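Local coordinates for uncharacterized protein (Escherichia coli UMEA 3162-1, PDB 4X5M) that moves sugars across the membrane down their gradient as a homodimer, probably by rocking motions that open a cargo cavity first to one side and then the other, at residues 22-27 / 70-75; 30-35 / 78-83; 49-54 / 65-70. One frame throughout, in Å; residues are numbered along the deposited sequence.

Contact 1 of 3, residues 22-27 / 70-75; sequences QSIKTI and LFLAAP. With OLA (oleic acid), chain E.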
loop_
_atom_site.group_PDB
_atom_site.type_symbol
_atom_site.label_atom_id
_atom_site.label_comp_id
_atom_site.label_asym_id
_atom_site.label_seq_id
_atom_site.Cartn_x
_atom_site.Cartn_y
_atom_site.Cartn_z
ATOM N N GLN A 22 -11.636 1.993 3.007
ATOM C CA GLN A 22 -11.660 0.717 3.718
ATOM C C GLN A 22 -11.205 0.878 5.167
ATOM O O GLN A 22 -11.829 0.346 6.086
ATOM C CB GLN A 22 -10.784 -0.319 3.006
ATOM C CG GLN A 22 -11.346 -0.821 1.684
ATOM C CD GLN A 22 -10.627 -2.059 1.180
ATOM O OE1 GLN A 22 -9.555 -2.410 1.672
ATOM N NE2 GLN A 22 -11.219 -2.732 0.200
ATOM N N SER A 23 -10.113 1.611 5.362
ATOM C CA SER A 23 -9.588 1.872 6.699
ATOM C C SER A 23 -10.550 2.732 7.509
ATOM O O SER A 23 -10.775 2.480 8.693
ATOM C CB SER A 23 -8.220 2.551 6.620
ATOM O OG SER A 23 -7.259 1.693 6.028
ATOM N N ILE A 24 -11.112 3.749 6.861
ATOM C CA ILE A 24 -12.075 4.637 7.502
ATOM C C ILE A 24 -13.299 3.857 7.971
ATOM O O ILE A 24 -13.789 4.059 9.084
ATOM C CB ILE A 24 -12.516 5.772 6.554
ATOM C CG1 ILE A 24 -11.328 6.671 6.208
ATOM C CG2 ILE A 24 -13.634 6.593 7.181
ATOM C CD1 ILE A 24 -11.645 7.736 5.175
ATOM N N LYS A 25 -13.782 2.958 7.118
ATOM C CA LYS A 25 -14.913 2.101 7.457
ATOM C C LYS A 25 -14.594 1.222 8.663
ATOM O O LYS A 25 -15.429 1.039 9.549
ATOM C CB LYS A 25 -15.302 1.222 6.267
ATOM C CG LYS A 25 -16.537 0.367 6.507
ATOM C CD LYS A 25 -16.619 -0.783 5.518
ATOM C CE LYS A 25 -18.036 -0.956 4.996
ATOM N NZ LYS A 25 -19.044 -0.944 6.096
ATOM N N THR A 26 -13.380 0.680 8.683
ATOM C CA THR A 26 -12.929 -0.167 9.782
ATOM C C THR A 26 -12.874 0.623 11.084
ATOM O O THR A 26 -13.311 0.145 12.131
ATOM C CB THR A 26 -11.541 -0.777 9.497
ATOM O OG1 THR A 26 -11.615 -1.609 8.332
ATOM C CG2 THR A 26 -11.065 -1.611 10.679
ATOM N N ILE A 27 -12.339 1.836 11.009
ATOM C CA ILE A 27 -12.261 2.718 12.168
ATOM C C ILE A 27 -13.658 3.093 12.660
ATOM O O ILE A 27 -13.919 3.126 13.864
ATOM C CB ILE A 27 -11.461 3.999 11.843
ATOM C CG1 ILE A 27 -10.000 3.649 11.545
ATOM C CG2 ILE A 27 -11.540 4.996 12.989
ATOM C CD1 ILE A 27 -9.153 4.839 11.146
ATOM N N LEU A 70 0.265 5.968 8.012
ATOM C CA LEU A 70 0.444 5.675 9.431
ATOM C C LEU A 70 -0.793 6.061 10.241
ATOM O O LEU A 70 -1.224 5.317 11.120
ATOM C CB LEU A 70 1.676 6.403 9.975
ATOM C CG LEU A 70 1.962 6.237 11.470
ATOM C CD1 LEU A 70 2.251 4.782 11.808
ATOM C CD2 LEU A 70 3.115 7.132 11.899
ATOM N N PHE A 71 -1.363 7.221 9.931
ATOM C CA PHE A 71 -2.547 7.709 10.634
ATOM C C PHE A 71 -3.797 6.902 10.293
ATOM O O PHE A 71 -4.821 7.013 10.968
ATOM C CB PHE A 71 -2.785 9.189 10.321
ATOM C CG PHE A 71 -2.061 10.129 11.244
ATOM C CD1 PHE A 71 -0.721 10.419 11.050
ATOM C CD2 PHE A 71 -2.724 10.726 12.303
ATOM C CE1 PHE A 71 -0.055 11.284 11.899
ATOM C CE2 PHE A 71 -2.065 11.591 13.155
ATOM C CZ PHE A 71 -0.729 11.872 12.953
ATOM N N LEU A 72 -3.713 6.096 9.239
ATOM C CA LEU A 72 -4.823 5.239 8.841
ATOM C C LEU A 72 -4.621 3.808 9.324
ATOM O O LEU A 72 -5.567 3.150 9.754
ATOM C CB LEU A 72 -4.999 5.260 7.320
ATOM C CG LEU A 72 -5.661 6.506 6.729
ATOM C CD1 LEU A 72 -5.700 6.429 5.210
ATOM C CD2 LEU A 72 -7.063 6.673 7.296
ATOM N N ALA A 73 -3.380 3.337 9.262
ATOM C CA ALA A 73 -3.063 1.950 9.590
ATOM C C ALA A 73 -2.968 1.703 11.094
ATOM O O ALA A 73 -3.437 0.679 11.588
ATOM C CB ALA A 73 -1.764 1.536 8.911
ATOM N N ALA A 74 -2.354 2.636 11.816
ATOM C CA ALA A 74 -2.168 2.483 13.258
ATOM C C ALA A 74 -3.491 2.361 14.033
ATOM O O ALA A 74 -3.605 1.492 14.897
ATOM C CB ALA A 74 -1.331 3.638 13.816
ATOM N N PRO A 75 -4.491 3.219 13.739
ATOM C CA PRO A 75 -5.763 3.033 14.448
ATOM C C PRO A 75 -6.425 1.692 14.140
ATOM O O PRO A 75 -7.078 1.123 15.014
ATOM C CB PRO A 75 -6.624 4.192 13.933
ATOM C CG PRO A 75 -5.648 5.224 13.519
ATOM C CD PRO A 75 -4.508 4.454 12.931
HETATM C C1 OLA E . 11.350 16.856 7.713
HETATM O O1 OLA E . 12.203 17.057 8.618
HETATM O O2 OLA E . 11.707 16.826 6.506
HETATM C C2 OLA E . 9.897 16.647 8.078
HETATM C C3 OLA E . 9.702 15.220 8.541
HETATM C C4 OLA E . 8.908 15.191 9.828
HETATM C C5 OLA E . 9.197 13.886 10.539
HETATM C C6 OLA E . 8.017 13.477 11.394
HETATM C C7 OLA E . 8.226 12.058 11.877
HETATM C C8 OLA E . 7.046 11.625 12.719
HETATM C C9 OLA E . 6.024 10.945 11.836
HETATM C C10 OLA E . 4.802 10.633 12.314
HETATM C C11 OLA E . 4.427 10.958 13.744
HETATM C C12 OLA E . 2.984 10.570 13.979
HETATM C C13 OLA E . 2.550 10.997 15.363
HETATM C C14 OLA E . 1.776 9.875 16.024
HETATM C C15 OLA E . 0.667 9.396 15.112
HETATM C C16 OLA E . 0.165 8.055 15.599
HETATM C C17 OLA E . -0.818 7.484 14.601
HETATM C C18 OLA E . -2.167 8.145 14.781
#

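Contact 2 of 3, residues 30-35 / 78-83; sequences RNTEGI and VITLIN. With OLA (oleic acid), chain D.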
loop_
_atom_site.group_PDB
_atom_site.type_symbol
_atom_site.label_atom_id
_atom_site.label_comp_id
_atom_site.label_asym_id
_atom_site.label_seq_id
_atom_site.Cartn_x
_atom_site.Cartn_y
_atom_site.Cartn_z
ATOM N N ARG A 30 -15.515 -0.388 13.676
ATOM C CA ARG A 30 -14.729 -1.194 14.612
ATOM C C ARG A 30 -14.802 -2.686 14.284
ATOM O O ARG A 30 -14.599 -3.533 15.154
ATOM C CB ARG A 30 -15.181 -0.950 16.055
ATOM C CG ARG A 30 -14.909 0.455 16.571
ATOM C CD ARG A 30 -15.349 0.600 18.019
ATOM N NE ARG A 30 -14.905 1.863 18.601
ATOM C CZ ARG A 30 -15.636 2.973 18.629
ATOM N NH1 ARG A 30 -16.855 2.981 18.109
ATOM N NH2 ARG A 30 -15.147 4.076 19.181
ATOM N N ASN A 31 -15.093 -2.998 13.025
ATOM C CA ASN A 31 -15.126 -4.381 12.564
ATOM C C ASN A 31 -13.769 -4.776 11.994
ATOM O O ASN A 31 -13.384 -4.322 10.917
ATOM C CB ASN A 31 -16.228 -4.572 11.515
ATOM C CG ASN A 31 -16.535 -6.034 11.240
ATOM O OD1 ASN A 31 -15.731 -6.921 11.531
ATOM N ND2 ASN A 31 -17.707 -6.292 10.672
ATOM N N THR A 32 -13.048 -5.623 12.725
ATOM C CA THR A 32 -11.696 -6.012 12.337
ATOM C C THR A 32 -11.568 -7.504 12.046
ATOM O O THR A 32 -10.494 -8.083 12.210
ATOM C CB THR A 32 -10.671 -5.641 13.430
ATOM O OG1 THR A 32 -11.050 -6.252 14.670
ATOM C CG2 THR A 32 -10.604 -4.133 13.611
ATOM N N GLU A 33 -12.664 -8.123 11.619
ATOM C CA GLU A 33 -12.642 -9.536 11.254
ATOM C C GLU A 33 -11.788 -9.768 10.010
ATOM O O GLU A 33 -11.943 -9.078 9.002
ATOM C CB GLU A 33 -14.062 -10.060 11.023
ATOM C CG GLU A 33 -14.836 -10.357 12.301
ATOM N N GLY A 34 -10.883 -10.739 10.090
ATOM C CA GLY A 34 -10.034 -11.082 8.964
ATOM C C GLY A 34 -8.691 -10.380 8.994
ATOM O O GLY A 34 -7.718 -10.857 8.407
ATOM N N ILE A 35 -8.636 -9.243 9.681
ATOM C CA ILE A 35 -7.408 -8.462 9.776
ATOM C C ILE A 35 -6.328 -9.207 10.554
ATOM O O ILE A 35 -6.538 -9.606 11.700
ATOM C CB ILE A 35 -7.659 -7.098 10.446
ATOM C CG1 ILE A 35 -8.620 -6.261 9.600
ATOM C CG2 ILE A 35 -6.347 -6.358 10.655
ATOM C CD1 ILE A 35 -8.902 -4.889 10.170
ATOM N N VAL A 78 -4.789 -0.855 16.322
ATOM C CA VAL A 78 -5.232 -0.612 17.695
ATOM C C VAL A 78 -6.590 -1.254 17.967
ATOM O O VAL A 78 -6.754 -1.991 18.938
ATOM C CB VAL A 78 -5.324 0.898 18.005
ATOM C CG1 VAL A 78 -6.135 1.135 19.272
ATOM C CG2 VAL A 78 -3.938 1.502 18.137
ATOM N N ILE A 79 -7.556 -0.970 17.099
ATOM C CA ILE A 79 -8.891 -1.546 17.214
ATOM C C ILE A 79 -8.838 -3.069 17.108
ATOM O O ILE A 79 -9.549 -3.777 17.825
ATOM C CB ILE A 79 -9.840 -0.984 16.133
ATOM C CG1 ILE A 79 -9.954 0.536 16.261
ATOM C CG2 ILE A 79 -11.215 -1.627 16.235
ATOM C CD1 ILE A 79 -10.736 1.184 15.138
ATOM N N THR A 80 -7.983 -3.567 16.219
ATOM C CA THR A 80 -7.819 -5.005 16.030
ATOM C C THR A 80 -7.330 -5.680 17.307
ATOM O O THR A 80 -7.844 -6.727 17.705
ATOM C CB THR A 80 -6.832 -5.320 14.886
ATOM O OG1 THR A 80 -7.324 -4.767 13.660
ATOM C CG2 THR A 80 -6.664 -6.823 14.722
ATOM N N LEU A 81 -6.340 -5.069 17.949
ATOM C CA LEU A 81 -5.776 -5.605 19.183
ATOM C C LEU A 81 -6.776 -5.532 20.335
ATOM O O LEU A 81 -6.798 -6.406 21.202
ATOM C CB LEU A 81 -4.491 -4.858 19.547
ATOM C CG LEU A 81 -3.299 -5.115 18.622
ATOM C CD1 LEU A 81 -2.144 -4.180 18.945
ATOM C CD2 LEU A 81 -2.857 -6.568 18.717
ATOM N N ILE A 82 -7.602 -4.491 20.338
ATOM C CA ILE A 82 -8.647 -4.349 21.347
ATOM C C ILE A 82 -9.711 -5.433 21.176
ATOM O O ILE A 82 -10.093 -6.096 22.141
ATOM C CB ILE A 82 -9.316 -2.960 21.285
ATOM C CG1 ILE A 82 -8.331 -1.870 21.714
ATOM C CG2 ILE A 82 -10.547 -2.921 22.173
ATOM C CD1 ILE A 82 -8.908 -0.468 21.661
ATOM N N ASN A 83 -10.179 -5.613 19.944
ATOM C CA ASN A 83 -11.173 -6.638 19.641
ATOM C C ASN A 83 -10.647 -8.045 19.915
ATOM O O ASN A 83 -11.383 -8.909 20.392
ATOM C CB ASN A 83 -11.627 -6.539 18.183
ATOM C CG ASN A 83 -12.382 -5.256 17.890
ATOM O OD1 ASN A 83 -12.395 -4.776 16.757
ATOM N ND2 ASN A 83 -13.011 -4.692 18.914
HETATM C C1 OLA D . -9.692 4.331 17.759
HETATM O O1 OLA D . -10.421 3.596 18.477
HETATM O O2 OLA D . -8.760 3.826 17.080
HETATM C C2 OLA D . -9.935 5.822 17.712
HETATM C C3 OLA D . -8.744 6.501 17.073
HETATM C C4 OLA D . -7.755 6.905 18.145
HETATM C C5 OLA D . -6.403 7.160 17.517
HETATM C C6 OLA D . -5.326 6.562 18.393
HETATM C C7 OLA D . -4.221 5.999 17.527
HETATM C C8 OLA D . -3.136 5.409 18.403
HETATM C C9 OLA D . -2.316 6.524 19.013
HETATM C C10 OLA D . -1.014 6.329 19.303
HETATM C C11 OLA D . -0.358 4.995 19.016
HETATM C C12 OLA D . 1.135 5.112 19.238
HETATM C C13 OLA D . 1.772 5.796 18.047
HETATM C C14 OLA D . 3.133 6.332 18.428
HETATM C C15 OLA D . 3.750 7.033 17.237
HETATM C C16 OLA D . 5.131 7.542 17.591
HETATM C C17 OLA D . 5.930 7.728 16.321
HETATM C C18 OLA D . 7.199 8.494 16.622
#

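Contact 3 of 3, residues 49-54 / 65-70; sequences SWIAYG and ANIVTL. With OLB ((2S)-2,3-dihydroxypropyl (9Z)-octadec-9-enoate), chain G.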
loop_
_atom_site.group_PDB
_atom_site.type_symbol
_atom_site.label_atom_id
_atom_site.label_comp_id
_atom_site.label_asym_id
_atom_site.label_seq_id
_atom_site.Cartn_x
_atom_site.Cartn_y
_atom_site.Cartn_z
ATOM N N SER A 49 9.825 2.790 8.372
ATOM C CA SER A 49 11.096 2.780 7.656
ATOM C C SER A 49 11.060 3.690 6.427
ATOM O O SER A 49 12.062 4.321 6.089
ATOM C CB SER A 49 11.465 1.352 7.250
ATOM O OG SER A 49 11.587 0.510 8.384
ATOM N N TRP A 50 9.910 3.756 5.760
ATOM C CA TRP A 50 9.735 4.676 4.636
ATOM C C TRP A 50 9.861 6.121 5.098
ATOM O O TRP A 50 10.431 6.961 4.400
ATOM C CB TRP A 50 8.378 4.472 3.958
ATOM C CG TRP A 50 8.322 3.350 2.964
ATOM C CD1 TRP A 50 7.561 2.222 3.049
ATOM C CD2 TRP A 50 9.045 3.253 1.731
ATOM N NE1 TRP A 50 7.768 1.425 1.950
ATOM C CE2 TRP A 50 8.678 2.037 1.123
ATOM C CE3 TRP A 50 9.973 4.074 1.081
ATOM C CZ2 TRP A 50 9.200 1.620 -0.098
ATOM C CZ3 TRP A 50 10.494 3.660 -0.133
ATOM C CH2 TRP A 50 10.106 2.444 -0.710
ATOM N N ILE A 51 9.309 6.407 6.274
ATOM C CA ILE A 51 9.374 7.747 6.848
ATOM C C ILE A 51 10.823 8.140 7.118
ATOM O O ILE A 51 11.241 9.251 6.796
ATOM C CB ILE A 51 8.551 7.846 8.149
ATOM C CG1 ILE A 51 7.065 7.633 7.848
ATOM C CG2 ILE A 51 8.765 9.193 8.819
ATOM C CD1 ILE A 51 6.170 7.723 9.067
ATOM N N ALA A 52 11.586 7.219 7.698
ATOM C CA ALA A 52 13.014 7.433 7.906
ATOM C C ALA A 52 13.714 7.631 6.567
ATOM O O ALA A 52 14.571 8.505 6.423
ATOM C CB ALA A 52 13.628 6.263 8.658
ATOM N N TYR A 53 13.332 6.814 5.590
ATOM C CA TYR A 53 13.879 6.900 4.241
ATOM C C TYR A 53 13.545 8.239 3.597
ATOM O O TYR A 53 14.405 8.879 2.994
ATOM C CB TYR A 53 13.349 5.756 3.376
ATOM C CG TYR A 53 13.964 5.688 1.997
ATOM C CD1 TYR A 53 15.314 5.412 1.836
ATOM C CD2 TYR A 53 13.194 5.886 0.856
ATOM C CE1 TYR A 53 15.886 5.342 0.581
ATOM C CE2 TYR A 53 13.757 5.817 -0.407
ATOM C CZ TYR A 53 15.106 5.544 -0.537
ATOM O OH TYR A 53 15.685 5.470 -1.781
ATOM N N GLY A 54 12.289 8.651 3.731
ATOM C CA GLY A 54 11.829 9.913 3.179
ATOM C C GLY A 54 12.569 11.111 3.745
ATOM O O GLY A 54 12.871 12.061 3.023
ATOM N N ALA A 65 3.026 10.485 2.081
ATOM C CA ALA A 65 2.295 9.281 1.708
ATOM C C ALA A 65 2.236 8.300 2.873
ATOM O O ALA A 65 1.180 7.749 3.185
ATOM C CB ALA A 65 2.935 8.624 0.494
ATOM N N ASN A 66 3.378 8.102 3.521
ATOM C CA ASN A 66 3.487 7.129 4.600
ATOM C C ASN A 66 3.040 7.671 5.954
ATOM O O ASN A 66 2.641 6.906 6.829
ATOM C CB ASN A 66 4.922 6.616 4.693
ATOM C CG ASN A 66 5.282 5.697 3.544
ATOM O OD1 ASN A 66 5.027 4.494 3.595
ATOM N ND2 ASN A 66 5.879 6.258 2.499
ATOM N N ILE A 67 3.107 8.988 6.130
ATOM C CA ILE A 67 2.612 9.595 7.360
ATOM C C ILE A 67 1.093 9.468 7.413
ATOM O O ILE A 67 0.529 9.093 8.442
ATOM C CB ILE A 67 3.023 11.076 7.483
ATOM C CG1 ILE A 67 4.526 11.188 7.746
ATOM C CG2 ILE A 67 2.255 11.752 8.608
ATOM C CD1 ILE A 67 5.045 12.611 7.760
ATOM N N VAL A 68 0.435 9.766 6.295
ATOM C CA VAL A 68 -1.012 9.598 6.195
ATOM C C VAL A 68 -1.384 8.124 6.337
ATOM O O VAL A 68 -2.357 7.782 7.015
ATOM C CB VAL A 68 -1.563 10.145 4.859
ATOM C CG1 VAL A 68 -3.047 9.842 4.731
ATOM C CG2 VAL A 68 -1.322 11.639 4.758
ATOM N N THR A 69 -0.597 7.258 5.705
ATOM C CA THR A 69 -0.778 5.814 5.830
ATOM C C THR A 69 -0.692 5.389 7.293
ATOM O O THR A 69 -1.482 4.568 7.759
ATOM C CB THR A 69 0.273 5.036 5.009
ATOM O OG1 THR A 69 0.134 5.360 3.621
ATOM C CG2 THR A 69 0.093 3.538 5.188
ATOM N N LEU A 70 0.265 5.968 8.012
ATOM C CA LEU A 70 0.444 5.675 9.431
ATOM C C LEU A 70 -0.793 6.061 10.241
ATOM O O LEU A 70 -1.224 5.317 11.120
ATOM C CB LEU A 70 1.676 6.403 9.975
ATOM C CG LEU A 70 1.962 6.237 11.470
ATOM C CD1 LEU A 70 2.251 4.782 11.808
ATOM C CD2 LEU A 70 3.115 7.132 11.899
HETATM C C1 OLB G . 3.258 3.142 1.137
HETATM C C2 OLB G . 1.781 2.868 0.965
HETATM C C3 OLB G . 1.527 1.422 1.332
HETATM C C4 OLB G . 0.714 0.735 0.252
HETATM C C5 OLB G . 1.168 -0.709 0.115
HETATM O O19 OLB G . 3.903 2.501 1.942
HETATM O O20 OLB G . 3.884 4.128 0.357
HETATM C C21 OLB G . 5.269 3.930 0.209
HETATM C C22 OLB G . 5.780 4.831 -0.891
HETATM O O23 OLB G . 6.491 5.901 -0.319
HETATM C C24 OLB G . 6.697 4.044 -1.795
HETATM O O25 OLB G . 5.956 3.562 -2.892
HETATM C C6 OLB G . 0.438 -1.442 -0.996
HETATM C C7 OLB G . -1.028 -1.618 -0.640
HETATM C C8 OLB G . -1.433 -3.079 -0.477
HETATM C C9 OLB G . -1.942 -3.679 -1.779
HETATM C C10 OLB G . -3.235 -3.619 -2.174
HETATM C C11 OLB G . -4.293 -2.955 -1.322
HETATM C C12 OLB G . -4.878 -3.947 -0.335
HETATM C C13 OLB G . -4.914 -3.267 1.017
HETATM C C14 OLB G . -4.872 -4.271 2.147
HETATM C C15 OLB G . -4.841 -3.501 3.447
HETATM C C16 OLB G . -3.594 -2.643 3.472
HETATM C C17 OLB G . -3.913 -1.284 4.052
HETATM C C18 OLB G . -3.103 -0.246 3.310
#

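Contact 1 of 3, residues 22-27 / 70-75
Between the first and third transmembrane helices of the SemiSWEET three-helix bundle, Ser23, Ile24 and Ile27 pack on Leu72 and Pro75. The short helical segments run roughly the same way, their axes 9.5 Å apart at an angle of 40°. Ile27 makes the tightest apolar touch: with CD1 anti to CA (chi2 177°), the chain stretches out until CD1 meets Pro75 CB at 3.8 Å, the two side chains crossing obliquely. Ile27 CD1 also lies 4.2 Å from Leu72 O. One turn earlier, Ser23 CB faces the same Leu72 O at 4.1 Å, while Ile24 CG1 brushes Leu72 CD2 at 4.4 Å. Gln22 belongs to the PQ motif that gives this family its name; its carbonyl O accepts from both Thr26 N and Thr26 OG1, which arrive from opposite faces of the carbonyl plane. Helix 60-86 is kinked at Pro75, whose N makes no bond to the preceding turn. Beyond the interface, the tail of an oleic acid lies over one face of the Phe71 ring, C18 resting 3.6 Å above the plane toward the rim, and C17 of that lipid reaches Ala74 CB at 4.0 Å.

Contact 2 of 3, residues 30-35 / 78-83
Apolar packing centres on Thr32, whose methyl CG2 meets Ile79 CG2 at 3.7 Å. With OG1 between the backbone N and the carbonyl carbon (chi1 57°), Thr32 CG2 stands anti to that carbon and is turned onto helix 60-86. Ile79 CG2 also lies 3.9 Å from Arg30 CA, so one branch of this isoleucine serves two loop residues. Its other branch faces a lipid: Ile79 CG1 is 3.6 Å from O2 of an oleic acid carboxyl group.

Mixed contacts form around Thr80. Thr80 OG1 lies 3.3 Å from Thr32 CG2 and 3.5 Å from Ile35 CG2; the hydroxyl is hydrogen-bonded to Val76 O one turn back, and the loop atoms beside it are carbons. Asn83 lies beside the hydroxyl of Thr32, Asn83 CB being 3.6 Å from Thr32 OG1.

Within the loop, Glu33 N donates to Asn31 OD1 at 3.3 Å, a nearly straight bond of 166°. Gly34 adopts a positive phi that would jam a CB against the carbonyl before it. An Asx turn at Asn31 runs into a type II beta turn from Thr32 to Ile35, forming the connection between transmembrane helices 1 and 2.

Contact 3 of 3, residues 49-54 / 65-70
Asn66 and Trp50 meet where helix 60-86 passes helix 37-57, the two short segments running roughly antiparallel at 152° with axes 9.2 Å apart. With CG anti to its own carbonyl carbon (chi1 -72°), Asn66 reaches across to the tryptophan: Asn66 CG lies 3.4 Å from Trp50 CB, and the amide and indole planes are only 19° apart. Asn66 ND2 donates to O23 of a bound monoolein at 2.9 Å in a noticeably bent bond, and is also hydrogen-bonded to Val62 O one turn back, which fixes the rotation of the amide. Nearer the backbone, Asn66 CB touches Ile51 CG1 at 3.9 Å, the two side chains sliding past each other in opposite directions.

The monoolein glycerol continues over one face of the Trp50 indole, its C24 3.8 Å above the plane and offset toward the rim. Trp50 NE1 is hydrogen-bonded to Thr15 OG1 of the second subunit, and Asn66 of that subunit also bonds this lipid. The head group therefore sits at the dimer interface between the PQ-loop bundles, consistent with a lipid lodged in the central cavity of this inward-open transporter. An alanine in place of Trp50 would probably leave Thr15 of the second subunit without its indole partner and open a gap beside the Asn66 amide and the glycerol.

Next along the helix, Ile67 CG1 meets Ile51 CD1 at 4.1 Å, the side chains crossing at about a right angle. Thr69 turns its hydroxyl back to hydrogen-bond Ala65 O within its own helix. Leu70 closes the run, Leu70 CD2 approaching the same methyl, Ile51 CD1, at 4.2 Å.

How the contacts relate
All three contacts use helix 60-86, at 65-70, 70-75 and 78-83 in turn, so the third transmembrane helix binds the other two together. Contacts 1 and 2 have centres 10 Å apart on the same side of the chain's centre and touch, Thr26 CG2 packing on Thr32 CG2 at 3.9 Å; their segments alternate along the chain. Contact 3 lies on the opposite side, its centre about 15 Å from that of contact 1 and 23 Å from that of contact 2, and is nested inside the loops those contacts close. Contacts 1 and 3 overlap at Leu70, which touches across contact 3 alone. Helix 60-86 thus meets helix 37-57 near its start, helix 20-29 mid-way and loop 30-35 toward its end.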